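Glyoxylate-induced Protein (Pseudomonas aeruginosa, PDB 1SQ4) is of unconfirmed function but, as a bicupin of the ureidoglycine aminohydrolase family, probably acts on ureidoglycine in purine-derived ureide breakdown. Local coordinates at residues A65-S69 with W140-H144; L94-E100 with A111-G115; G202-E208 with C246-S252; G221-Y225 with R257-L261. Numbering follows the deposited sequence.

Contact 1: A65-S69 with W140-H144; sequences AETFS and WIRKH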
loop_
_atom_site.group_PDB
_atom_site.type_symbol
_atom_site.label_atom_id
_atom_site.label_comp_id
_atom_site.label_asym_id
_atom_site.label_seq_id
_atom_site.Cartn_x
_atom_site.Cartn_y
_atom_site.Cartn_z
ATOM N N ALA A 65 12.269 -19.267 -11.479
ATOM C CA ALA A 65 12.405 -20.093 -10.289
ATOM C C ALA A 65 12.145 -21.562 -10.596
ATOM O O ALA A 65 11.449 -22.252 -9.850
ATOM C CB ALA A 65 11.447 -19.614 -9.217
ATOM N N GLU A 66 12.708 -22.039 -11.698
ATOM C CA GLU A 66 12.544 -23.428 -12.075
ATOM C C GLU A 66 13.907 -24.050 -12.277
ATOM O O GLU A 66 14.032 -25.087 -12.903
ATOM C CB GLU A 66 11.743 -23.528 -13.360
ATOM C CG GLU A 66 10.455 -22.743 -13.352
ATOM C CD GLU A 66 9.734 -22.858 -14.674
ATOM O OE1 GLU A 66 9.276 -23.980 -14.999
ATOM O OE2 GLU A 66 9.645 -21.834 -15.393
ATOM N N THR A 67 14.940 -23.414 -11.745
ATOM C CA THR A 67 16.282 -23.952 -11.901
ATOM C C THR A 67 16.517 -25.108 -10.944
ATOM O O THR A 67 17.037 -26.152 -11.327
ATOM C CB THR A 67 17.359 -22.896 -11.633
ATOM O OG1 THR A 67 17.234 -21.835 -12.583
ATOM C CG2 THR A 67 18.734 -23.514 -11.743
ATOM N N PHE A 68 16.130 -24.920 -9.691
ATOM C CA PHE A 68 16.338 -25.951 -8.691
ATOM C C PHE A 68 15.045 -26.578 -8.218
ATOM O O PHE A 68 13.955 -26.033 -8.396
ATOM C CB PHE A 68 17.072 -25.368 -7.474
ATOM C CG PHE A 68 18.523 -25.065 -7.716
ATOM C CD1 PHE A 68 19.449 -26.094 -7.881
ATOM C CD2 PHE A 68 18.975 -23.754 -7.735
ATOM C CE1 PHE A 68 20.813 -25.818 -8.061
ATOM C CE2 PHE A 68 20.330 -23.468 -7.912
ATOM C CZ PHE A 68 21.254 -24.506 -8.075
ATOM N N SER A 69 15.190 -27.748 -7.620
ATOM C CA SER A 69 14.074 -28.472 -7.059
ATOM C C SER A 69 14.638 -29.052 -5.762
ATOM O O SER A 69 15.761 -29.560 -5.722
ATOM C CB SER A 69 13.606 -29.567 -8.023
ATOM O OG SER A 69 13.967 -30.862 -7.586
ATOM N N TRP A 140 16.926 -33.458 -0.836
ATOM C CA TRP A 140 17.334 -33.851 -2.172
ATOM C C TRP A 140 17.206 -32.636 -3.092
ATOM O O TRP A 140 16.111 -32.214 -3.454
ATOM C CB TRP A 140 16.451 -35.011 -2.641
ATOM C CG TRP A 140 16.785 -35.616 -3.989
ATOM C CD1 TRP A 140 17.851 -35.323 -4.785
ATOM C CD2 TRP A 140 15.991 -36.563 -4.721
ATOM N NE1 TRP A 140 17.765 -36.020 -5.975
ATOM C CE2 TRP A 140 16.626 -36.787 -5.959
ATOM C CE3 TRP A 140 14.787 -37.242 -4.451
ATOM C CZ2 TRP A 140 16.115 -37.652 -6.925
ATOM C CZ3 TRP A 140 14.278 -38.107 -5.419
ATOM C CH2 TRP A 140 14.943 -38.298 -6.638
ATOM N N ILE A 141 18.345 -32.071 -3.463
ATOM C CA ILE A 141 18.363 -30.907 -4.319
ATOM C C ILE A 141 18.715 -31.297 -5.757
ATOM O O ILE A 141 19.763 -31.894 -6.008
ATOM C CB ILE A 141 19.366 -29.900 -3.760
ATOM C CG1 ILE A 141 18.987 -29.567 -2.322
ATOM C CG2 ILE A 141 19.369 -28.654 -4.597
ATOM C CD1 ILE A 141 20.035 -28.810 -1.555
ATOM N N ARG A 142 17.838 -30.949 -6.697
ATOM C CA ARG A 142 18.043 -31.293 -8.105
ATOM C C ARG A 142 18.206 -30.120 -9.052
ATOM O O ARG A 142 17.680 -29.032 -8.813
ATOM C CB ARG A 142 16.881 -32.160 -8.618
ATOM C CG ARG A 142 16.786 -33.531 -7.953
ATOM C CD ARG A 142 15.463 -34.233 -8.222
ATOM N NE ARG A 142 15.337 -34.825 -9.556
ATOM C CZ ARG A 142 14.659 -34.280 -10.560
ATOM N NH1 ARG A 142 14.045 -33.115 -10.389
ATOM N NH2 ARG A 142 14.568 -34.913 -11.721
ATOM N N LYS A 143 18.933 -30.361 -10.138
ATOM C CA LYS A 143 19.156 -29.351 -11.163
ATOM C C LYS A 143 19.679 -29.993 -12.426
ATOM O O LYS A 143 20.417 -30.972 -12.378
ATOM C CB LYS A 143 20.179 -28.310 -10.713
ATOM C CG LYS A 143 20.581 -27.306 -11.802
ATOM C CD LYS A 143 21.834 -26.555 -11.377
ATOM C CE LYS A 143 22.255 -25.426 -12.327
ATOM N NZ LYS A 143 22.340 -25.785 -13.766
ATOM N N HIS A 144 19.294 -29.446 -13.565
ATOM C CA HIS A 144 19.800 -29.982 -14.801
ATOM C C HIS A 144 21.220 -29.443 -14.917
ATOM O O HIS A 144 21.454 -28.227 -14.877
ATOM C CB HIS A 144 18.940 -29.526 -15.979
ATOM C CG HIS A 144 17.647 -30.273 -16.106
ATOM N ND1 HIS A 144 16.563 -29.761 -16.790
ATOM C CD2 HIS A 144 17.272 -31.495 -15.673
ATOM C CE1 HIS A 144 15.579 -30.638 -16.772
ATOM N NE2 HIS A 144 15.978 -31.701 -16.100
HETATM O O HOH W 1 17.516 -26.785 -14.039
HETATM O O HOH W 2 14.534 -32.236 -5.310
#
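This is an antiparallel backbone pairing at the start of strand 69-76, where the chain leaves a loop and joins strand 136-144 in the six-stranded sheet of the N-terminal cupin domain. Ser69 and Arg142 form one hydrogen-bonded pair, with CA atoms 5.0 Å apart: Arg142 N donates to Ser69 O at 2.7 Å and Ser69 N to Arg142 O at 3.0 Å. Two CA-H...O contacts flank it, Phe68 CA to Arg142 O at 3.4 Å and Ile141 CA to Ser69 O at 3.2 Å. Toward Thr67 the loop leaves the strand and water 1 bridges the gap, donating to Thr67 O (2.8 Å) and accepting from His144 N (3.2 Å); in the other direction the ladder continues to Tyr71, and water 2 links Ser69 OG (2.7 Å) to Trp140 O (2.4 Å). Phe68 CE1 lies 3.5 Å from Lys143 CD, and Phe68 CD1 4.2 Å from Ile141 CG2; Tyr263 of the C-terminal domain meets the same ring edge-to-face. Arg142 forms a salt bridge with Glu85, and Lys143 with Asp190. The segments are thus joined by main-chain bonds and bridging water, whereas the buried charges are balanced by acids elsewhere in the chain.

Contact 2: L94-E100 with A111-G115; sequences LFVVEGE and AMQPG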
loop_
_atom_site.group_PDB
_atom_site.type_symbol
_atom_site.label_atom_id
_atom_site.label_comp_id
_atom_site.label_asym_id
_atom_site.label_seq_id
_atom_site.Cartn_x
_atom_site.Cartn_y
_atom_site.Cartn_z
ATOM N N LEU A 94 22.554 -34.927 -1.829
ATOM C CA LEU A 94 21.780 -35.544 -0.761
ATOM C C LEU A 94 22.369 -35.089 0.560
ATOM O O LEU A 94 23.587 -35.125 0.762
ATOM C CB LEU A 94 21.838 -37.075 -0.871
ATOM C CG LEU A 94 20.675 -37.856 -1.501
ATOM C CD1 LEU A 94 20.203 -37.214 -2.783
ATOM C CD2 LEU A 94 21.120 -39.284 -1.752
ATOM N N PHE A 95 21.500 -34.654 1.459
ATOM C CA PHE A 95 21.938 -34.181 2.757
ATOM C C PHE A 95 21.042 -34.729 3.849
ATOM O O PHE A 95 19.940 -34.222 4.071
ATOM C CB PHE A 95 21.896 -32.658 2.793
ATOM C CG PHE A 95 22.366 -32.080 4.084
ATOM C CD1 PHE A 95 23.702 -32.180 4.450
ATOM C CD2 PHE A 95 21.468 -31.478 4.959
ATOM C CE1 PHE A 95 24.135 -31.685 5.665
ATOM C CE2 PHE A 95 21.898 -30.978 6.181
ATOM C CZ PHE A 95 23.232 -31.084 6.539
ATOM N N VAL A 96 21.516 -35.749 4.552
ATOM C CA VAL A 96 20.705 -36.347 5.599
ATOM C C VAL A 96 20.668 -35.513 6.874
ATOM O O VAL A 96 21.699 -35.060 7.366
ATOM C CB VAL A 96 21.194 -37.768 5.909
ATOM C CG1 VAL A 96 22.666 -37.733 6.178
ATOM C CG2 VAL A 96 20.437 -38.337 7.101
ATOM N N VAL A 97 19.461 -35.316 7.396
ATOM C CA VAL A 97 19.277 -34.534 8.609
ATOM C C VAL A 97 18.832 -35.368 9.804
ATOM O O VAL A 97 18.946 -34.932 10.948
ATOM C CB VAL A 97 18.256 -33.397 8.397
ATOM C CG1 VAL A 97 18.804 -32.393 7.412
ATOM C CG2 VAL A 97 16.940 -33.960 7.908
ATOM N N GLU A 98 18.324 -36.567 9.557
ATOM C CA GLU A 98 17.894 -37.409 10.658
ATOM C C GLU A 98 17.877 -38.840 10.205
ATOM O O GLU A 98 17.396 -39.147 9.114
ATOM C CB GLU A 98 16.505 -37.010 11.118
ATOM C CG GLU A 98 16.099 -37.568 12.452
ATOM C CD GLU A 98 14.738 -37.063 12.846
ATOM O OE1 GLU A 98 13.739 -37.698 12.456
ATOM O OE2 GLU A 98 14.662 -36.008 13.515
ATOM N N GLY A 99 18.414 -39.712 11.051
ATOM C CA GLY A 99 18.471 -41.126 10.728
ATOM C C GLY A 99 19.715 -41.494 9.939
ATOM O O GLY A 99 20.648 -40.699 9.811
ATOM N N GLU A 100 19.730 -42.713 9.414
ATOM C CA GLU A 100 20.860 -43.188 8.630
ATOM C C GLU A 100 20.388 -43.653 7.258
ATOM O O GLU A 100 19.477 -44.471 7.148
ATOM C CB GLU A 100 21.552 -44.341 9.348
ATOM C CG GLU A 100 22.731 -44.940 8.596
ATOM C CD GLU A 100 23.082 -46.335 9.103
ATOM O OE1 GLU A 100 23.053 -46.535 10.344
ATOM O OE2 GLU A 100 23.391 -47.220 8.266
ATOM N N ALA A 111 27.416 -45.435 4.220
ATOM C CA ALA A 111 26.502 -45.386 5.343
ATOM C C ALA A 111 26.498 -43.925 5.763
ATOM O O ALA A 111 27.430 -43.458 6.425
ATOM C CB ALA A 111 27.001 -46.264 6.475
HETATM N N MSE A 112 25.456 -43.204 5.362
HETATM C CA MSE A 112 25.345 -41.785 5.678
HETATM C C MSE A 112 24.622 -41.513 6.992
HETATM O O MSE A 112 23.496 -41.958 7.196
HETATM C CB MSE A 112 24.614 -41.053 4.550
HETATM C CG MSE A 112 25.105 -41.404 3.169
HETATM SE SE MSE A 112 24.604 -40.105 1.830
HETATM C CE MSE A 112 22.901 -40.837 1.327
ATOM N N GLN A 113 25.278 -40.777 7.880
ATOM C CA GLN A 113 24.699 -40.420 9.170
ATOM C C GLN A 113 24.200 -38.988 9.062
ATOM O O GLN A 113 24.543 -38.276 8.120
ATOM C CB GLN A 113 25.758 -40.498 10.258
ATOM C CG GLN A 113 26.393 -41.867 10.409
ATOM C CD GLN A 113 25.383 -42.915 10.808
ATOM O OE1 GLN A 113 24.577 -42.700 11.730
ATOM N NE2 GLN A 113 25.419 -44.066 10.134
ATOM N N PRO A 114 23.371 -38.542 10.015
ATOM C CA PRO A 114 22.905 -37.157 9.900
ATOM C C PRO A 114 24.130 -36.258 9.747
ATOM O O PRO A 114 25.105 -36.377 10.499
ATOM C CB PRO A 114 22.157 -36.943 11.210
ATOM C CG PRO A 114 21.560 -38.300 11.451
ATOM C CD PRO A 114 22.742 -39.212 11.164
ATOM N N GLY A 115 24.075 -35.383 8.749
ATOM C CA GLY A 115 25.182 -34.494 8.459
ATOM C C GLY A 115 25.834 -34.954 7.167
ATOM O O GLY A 115 26.603 -34.222 6.544
#
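Pro114 is the bump here, and the hollow is the curve of backbone from Val96 to Gly99, where strand 90-98 ends and the chain turns toward strand 101-105. The proline ring sits inside that bend: its CD lies 2.9 Å from Gly99 O, its CG 3.9 Å from Glu98 CA, and its CB 3.8 Å from Val97 O. The bend begins at a classic beta bulge, in which Val97 and Glu98 both face Arg137. Gly99, at phi 87° and psi -169°, carries the chain round where a CB would jam against the preceding carbonyl. One hydrogen bond holds the curve to the proline loop, Gly115 N to Val96 O at 2.8 Å. Next to the proline, Met112, a selenomethionine, fills the gap beside Val96 and Leu94, with its CB 4.2 Å from Val96 CG1 and its CE 3.9 Å from Leu94 CD2. At the outer end Glu100 CA approaches Met112 O at 3.2 Å. The contact thus lies at one end of the N-terminal cupin barrel, where strand 90-98 of the larger sheet leads into 101-105 of the smaller, and 109-112 leads back to 116-120; Met112 also touches Leu101, Leu103 and Ala118, and Glu98 pairs with Arg137 of strand 136-144.

Contact 3: G202-E208 with C246-S252; sequences GVIPFAE and CPQACYS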
loop_
_atom_site.group_PDB
_atom_site.type_symbol
_atom_site.label_atom_id
_atom_site.label_comp_id
_atom_site.label_asym_id
_atom_site.label_seq_id
_atom_site.Cartn_x
_atom_site.Cartn_y
_atom_site.Cartn_z
ATOM N N GLY A 202 27.172 -10.698 16.664
ATOM C CA GLY A 202 26.414 -9.496 16.388
ATOM C C GLY A 202 25.679 -9.452 15.063
ATOM O O GLY A 202 25.155 -10.459 14.573
ATOM N N VAL A 203 25.655 -8.258 14.486
ATOM C CA VAL A 203 24.968 -8.015 13.234
ATOM C C VAL A 203 25.797 -8.353 12.004
ATOM O O VAL A 203 27.026 -8.448 12.065
ATOM C CB VAL A 203 24.547 -6.537 13.124
ATOM C CG1 VAL A 203 23.404 -6.389 12.124
ATOM C CG2 VAL A 203 24.158 -6.007 14.498
ATOM N N ILE A 204 25.098 -8.541 10.888
ATOM C CA ILE A 204 25.721 -8.832 9.611
ATOM C C ILE A 204 25.002 -8.019 8.548
ATOM O O ILE A 204 24.082 -8.502 7.896
ATOM C CB ILE A 204 25.610 -10.303 9.231
ATOM C CG1 ILE A 204 26.227 -11.177 10.319
ATOM C CG2 ILE A 204 26.290 -10.528 7.900
ATOM C CD1 ILE A 204 25.316 -11.367 11.520
ATOM N N PRO A 205 25.420 -6.762 8.366
ATOM C CA PRO A 205 24.838 -5.842 7.392
ATOM C C PRO A 205 24.819 -6.343 5.959
ATOM O O PRO A 205 23.952 -5.957 5.184
ATOM C CB PRO A 205 25.679 -4.585 7.569
ATOM C CG PRO A 205 26.992 -5.124 8.029
ATOM C CD PRO A 205 26.578 -6.143 9.032
ATOM N N PHE A 206 25.774 -7.185 5.594
ATOM C CA PHE A 206 25.799 -7.722 4.238
ATOM C C PHE A 206 25.990 -9.233 4.298
ATOM O O PHE A 206 27.117 -9.729 4.373
ATOM C CB PHE A 206 26.917 -7.078 3.412
ATOM C CG PHE A 206 26.791 -5.581 3.280
ATOM C CD1 PHE A 206 27.241 -4.736 4.293
ATOM C CD2 PHE A 206 26.216 -5.012 2.142
ATOM C CE1 PHE A 206 27.118 -3.347 4.177
ATOM C CE2 PHE A 206 26.089 -3.625 2.016
ATOM C CZ PHE A 206 26.541 -2.792 3.036
ATOM N N ALA A 207 24.883 -9.966 4.274
ATOM C CA ALA A 207 24.950 -11.417 4.357
ATOM C C ALA A 207 24.698 -12.094 3.021
ATOM O O ALA A 207 24.602 -13.325 2.946
ATOM C CB ALA A 207 23.959 -11.922 5.396
ATOM N N GLU A 208 24.581 -11.290 1.971
ATOM C CA GLU A 208 24.343 -11.822 0.638
ATOM C C GLU A 208 25.586 -12.584 0.200
ATOM O O GLU A 208 26.698 -12.080 0.320
ATOM C CB GLU A 208 24.039 -10.675 -0.336
ATOM C CG GLU A 208 23.592 -11.113 -1.736
ATOM C CD GLU A 208 22.581 -10.141 -2.370
ATOM O OE1 GLU A 208 22.884 -8.923 -2.454
ATOM O OE2 GLU A 208 21.486 -10.597 -2.787
ATOM N N CYS A 246 18.445 -9.098 -4.182
ATOM C CA CYS A 246 17.681 -8.883 -2.960
ATOM C C CYS A 246 18.638 -8.692 -1.779
ATOM O O CYS A 246 19.418 -9.583 -1.459
ATOM C CB CYS A 246 16.774 -10.078 -2.690
ATOM S SG CYS A 246 15.784 -9.895 -1.189
ATOM N N PRO A 247 18.598 -7.523 -1.121
ATOM C CA PRO A 247 19.500 -7.298 0.014
ATOM C C PRO A 247 19.310 -8.332 1.131
ATOM O O PRO A 247 18.194 -8.783 1.392
ATOM C CB PRO A 247 19.137 -5.884 0.462
ATOM C CG PRO A 247 18.669 -5.241 -0.808
ATOM C CD PRO A 247 17.815 -6.311 -1.411
ATOM N N GLN A 248 20.408 -8.701 1.783
ATOM C CA GLN A 248 20.367 -9.683 2.862
ATOM C C GLN A 248 21.187 -9.255 4.062
ATOM O O GLN A 248 22.405 -9.095 3.973
ATOM C CB GLN A 248 20.907 -11.020 2.374
ATOM C CG GLN A 248 20.325 -11.507 1.068
ATOM C CD GLN A 248 20.863 -12.869 0.708
ATOM O OE1 GLN A 248 20.722 -13.808 1.482
ATOM N NE2 GLN A 248 21.486 -12.988 -0.459
ATOM N N ALA A 249 20.521 -9.085 5.192
ATOM C CA ALA A 249 21.196 -8.696 6.427
ATOM C C ALA A 249 20.756 -9.683 7.477
ATOM O O ALA A 249 19.610 -10.140 7.481
ATOM C CB ALA A 249 20.791 -7.301 6.826
ATOM N N CYS A 250 21.655 -10.011 8.380
ATOM C CA CYS A 250 21.302 -10.973 9.390
ATOM C C CYS A 250 21.545 -10.477 10.797
ATOM O O CYS A 250 22.475 -9.719 11.045
ATOM C CB CYS A 250 22.067 -12.272 9.154
ATOM S SG CYS A 250 21.609 -13.548 10.322
ATOM N N TYR A 251 20.700 -10.912 11.719
ATOM C CA TYR A 251 20.832 -10.506 13.106
ATOM C C TYR A 251 20.672 -11.758 13.954
ATOM O O TYR A 251 19.638 -11.962 14.576
ATOM C CB TYR A 251 19.740 -9.492 13.459
ATOM C CG TYR A 251 20.143 -8.436 14.467
ATOM C CD1 TYR A 251 20.591 -7.173 14.053
ATOM C CD2 TYR A 251 20.075 -8.695 15.835
ATOM C CE1 TYR A 251 20.961 -6.192 14.984
ATOM C CE2 TYR A 251 20.442 -7.732 16.778
ATOM C CZ TYR A 251 20.886 -6.482 16.354
ATOM O OH TYR A 251 21.280 -5.550 17.303
ATOM N N SER A 252 21.691 -12.607 13.965
ATOM C CA SER A 252 21.629 -13.837 14.740
ATOM C C SER A 252 22.015 -13.565 16.183
ATOM O O SER A 252 23.199 -13.400 16.503
ATOM C CB SER A 252 22.575 -14.875 14.163
ATOM O OG SER A 252 23.908 -14.430 14.278
#
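In the smaller sheet of the C-terminal cupin barrel, the edge segment 202-208 runs antiparallel to strand 248-251. Ile204 and Cys250 make the hydrogen-bonded pair, Ile204 N to Cys250 O and Cys250 N to Ile204 O both at 2.9 Å. The edge then bulges outward at Pro205 and Phe206 and returns at Ala207, whose N donates to Gln248 O at 2.6 Å. Side chains sort to two faces. Ile204 (m) and Cys250 (t) lie on one, CB to CB 4.1 Å, joined by Ala207, whose CB is 4.2 Å from Cys250 CB; Phe198 backs all three. On the other, Val203 takes the t rotamer and Tyr251 has chi1 at -147°, between wells, so that its CE1 comes 3.2 Å from Val203 CG2. Here the third subunit packs Lys222 on Val203 and Val224 on Tyr251. Phe206 (m) points away from strand 248-251 and makes a cation-pi contact with Arg39 of the fourth subunit. Gln248 (chi1 m, chi2 t) lies beside Glu208, whose chi1 is t but whose chi2, at 147°, is between wells. Gln248 OE1 is hydrogen-bonded to Tyr225 OH, and Gln248 NE2 gives a weak hydrogen bond to Glu208 OE2 at 3.3 Å.

Contact 4: G221-Y225 with R257-L261; sequences GKAVY and RFRYL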
loop_
_atom_site.group_PDB
_atom_site.type_symbol
_atom_site.label_atom_id
_atom_site.label_comp_id
_atom_site.label_asym_id
_atom_site.label_seq_id
_atom_site.Cartn_x
_atom_site.Cartn_y
_atom_site.Cartn_z
ATOM N N GLY A 221 18.833 -23.084 14.637
ATOM C CA GLY A 221 18.829 -21.752 15.198
ATOM C C GLY A 221 17.656 -20.875 14.831
ATOM O O GLY A 221 16.687 -21.290 14.198
ATOM N N LYS A 222 17.762 -19.630 15.261
ATOM C CA LYS A 222 16.749 -18.630 15.018
ATOM C C LYS A 222 17.497 -17.323 14.819
ATOM O O LYS A 222 18.645 -17.178 15.252
ATOM C CB LYS A 222 15.797 -18.526 16.223
ATOM C CG LYS A 222 15.099 -19.838 16.588
ATOM C CD LYS A 222 13.689 -19.653 17.200
ATOM C CE LYS A 222 13.688 -19.021 18.597
ATOM N NZ LYS A 222 14.064 -17.569 18.600
ATOM N N ALA A 223 16.863 -16.371 14.151
ATOM C CA ALA A 223 17.496 -15.080 13.933
ATOM C C ALA A 223 16.522 -14.109 13.296
ATOM O O ALA A 223 15.436 -14.489 12.867
ATOM C CB ALA A 223 18.726 -15.246 13.057
ATOM N N VAL A 224 16.903 -12.843 13.279
ATOM C CA VAL A 224 16.086 -11.822 12.659
ATOM C C VAL A 224 16.843 -11.528 11.379
ATOM O O VAL A 224 17.923 -10.939 11.405
ATOM C CB VAL A 224 16.000 -10.546 13.523
ATOM C CG1 VAL A 224 15.114 -9.503 12.838
ATOM C CG2 VAL A 224 15.432 -10.894 14.885
ATOM N N TYR A 225 16.285 -11.978 10.263
ATOM C CA TYR A 225 16.919 -11.802 8.966
ATOM C C TYR A 225 16.251 -10.654 8.260
ATOM O O TYR A 225 15.045 -10.446 8.373
ATOM C CB TYR A 225 16.750 -13.067 8.128
ATOM C CG TYR A 225 17.858 -13.348 7.141
ATOM C CD1 TYR A 225 19.051 -13.934 7.560
ATOM C CD2 TYR A 225 17.692 -13.092 5.777
ATOM C CE1 TYR A 225 20.045 -14.267 6.651
ATOM C CE2 TYR A 225 18.687 -13.420 4.858
ATOM C CZ TYR A 225 19.857 -14.010 5.306
ATOM O OH TYR A 225 20.836 -14.356 4.414
ATOM N N ARG A 257 24.034 -21.738 17.726
ATOM C CA ARG A 257 24.502 -21.389 16.394
ATOM C C ARG A 257 23.308 -21.298 15.443
ATOM O O ARG A 257 22.340 -22.034 15.591
ATOM C CB ARG A 257 25.517 -22.428 15.903
ATOM C CG ARG A 257 26.441 -21.904 14.817
ATOM C CD ARG A 257 27.729 -22.714 14.692
ATOM N NE ARG A 257 27.449 -24.119 14.427
ATOM C CZ ARG A 257 28.130 -24.880 13.576
ATOM N NH1 ARG A 257 29.152 -24.382 12.889
ATOM N NH2 ARG A 257 27.773 -26.145 13.399
ATOM N N PHE A 258 23.367 -20.377 14.487
ATOM C CA PHE A 258 22.283 -20.199 13.516
ATOM C C PHE A 258 22.844 -20.534 12.150
ATOM O O PHE A 258 23.790 -19.893 11.704
ATOM C CB PHE A 258 21.798 -18.748 13.511
ATOM C CG PHE A 258 20.866 -18.429 12.380
ATOM C CD1 PHE A 258 19.604 -19.011 12.315
ATOM C CD2 PHE A 258 21.252 -17.554 11.370
ATOM C CE1 PHE A 258 18.737 -18.726 11.256
ATOM C CE2 PHE A 258 20.392 -17.263 10.308
ATOM C CZ PHE A 258 19.130 -17.851 10.253
ATOM N N ARG A 259 22.277 -21.516 11.467
ATOM C CA ARG A 259 22.840 -21.857 10.173
ATOM C C ARG A 259 21.840 -22.398 9.168
ATOM O O ARG A 259 20.823 -22.972 9.539
ATOM C CB ARG A 259 24.019 -22.831 10.370
ATOM C CG ARG A 259 23.751 -24.035 11.282
ATOM C CD ARG A 259 25.043 -24.655 11.854
ATOM N NE ARG A 259 26.022 -25.023 10.830
ATOM C CZ ARG A 259 26.416 -26.266 10.574
ATOM N NH1 ARG A 259 25.918 -27.278 11.267
ATOM N NH2 ARG A 259 27.305 -26.503 9.620
ATOM N N TYR A 260 22.109 -22.191 7.887
ATOM C CA TYR A 260 21.189 -22.680 6.895
ATOM C C TYR A 260 21.835 -23.241 5.669
ATOM O O TYR A 260 22.914 -22.824 5.264
ATOM C CB TYR A 260 20.207 -21.590 6.488
ATOM C CG TYR A 260 20.840 -20.289 6.064
ATOM C CD1 TYR A 260 20.749 -19.156 6.879
ATOM C CD2 TYR A 260 21.481 -20.163 4.826
ATOM C CE1 TYR A 260 21.270 -17.933 6.474
ATOM C CE2 TYR A 260 22.005 -18.935 4.412
ATOM C CZ TYR A 260 21.892 -17.830 5.241
ATOM O OH TYR A 260 22.374 -16.605 4.843
ATOM N N LEU A 261 21.153 -24.213 5.089
ATOM C CA LEU A 261 21.602 -24.866 3.876
ATOM C C LEU A 261 21.300 -23.902 2.733
ATOM O O LEU A 261 20.223 -23.313 2.680
ATOM C CB LEU A 261 20.821 -26.162 3.701
ATOM C CG LEU A 261 21.028 -26.949 2.420
ATOM C CD1 LEU A 261 22.374 -27.651 2.453
ATOM C CD2 LEU A 261 19.902 -27.956 2.282
#
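Phe258, Tyr225 and Gly221 lose the most surface in this meeting of the two sheets of the C-terminal cupin barrel. Strands 222-225 and 258-261 cross at 77°, their axes 7.3 Å apart at closest, so side chains rather than a ladder of backbone bonds span the gap. The Phe258 ring, carried on a t rotamer, fills the space where the strands diverge. Ala223 CB stands over its face, 3.6 Å from the centroid and 3° off the ring normal, a nearly perfect CH-pi contact, while the ring edge meets the backbone at Gly221 C, 3.7 Å from CD1. Val218 and Val234, from one sheet each, also pack on this ring. Gly221 is where the backbones come nearest, its CA 4.1 Å from Phe258 CA and 3.5 Å from Arg257 O; a CB here would collide with both of those atoms, so the close approach depends on a residue without a side chain. Farther along, Tyr225 and Tyr260 together bridge the gap between the strands. Their rings lie obliquely, centroids 6.0 Å apart, with CE1 to CE1 at 3.9 Å, and Tyr260 OH donates to Tyr225 OH at 2.8 Å. Tyr225 OH is also bonded to Gln248 OE1. The interior thus changes from mainly apolar packing round Phe258 to a hydrogen-bonded chain of polar groups, Tyr260, Tyr225 and Gln248, set among hydrophobic neighbours such as Leu216.

In the fold
The contacts divide between the two cupin barrels of one chain: contacts 1 and 2 in the N-terminal, contacts 3 and 4 in the C-terminal. Contact 2 is nested within the loop closed by contact 1; their centres are 20 Å apart on neighbouring strands 136-144 and 90-98, where Trp140 CD1 packs on Leu94 CD1 at 3.6 Å. Contacts 3 and 4 alternate along the chain, 11 Å between centres, sharing the sheet of strands 248-251 and 222-227; both touch the third subunit. Contact 1 meets contact 4 across the domain interface, Ile141 CD1 to Leu261 CD2 at 3.9 Å, so the larger sheets of the barrels pack together, consistent with a bicupin.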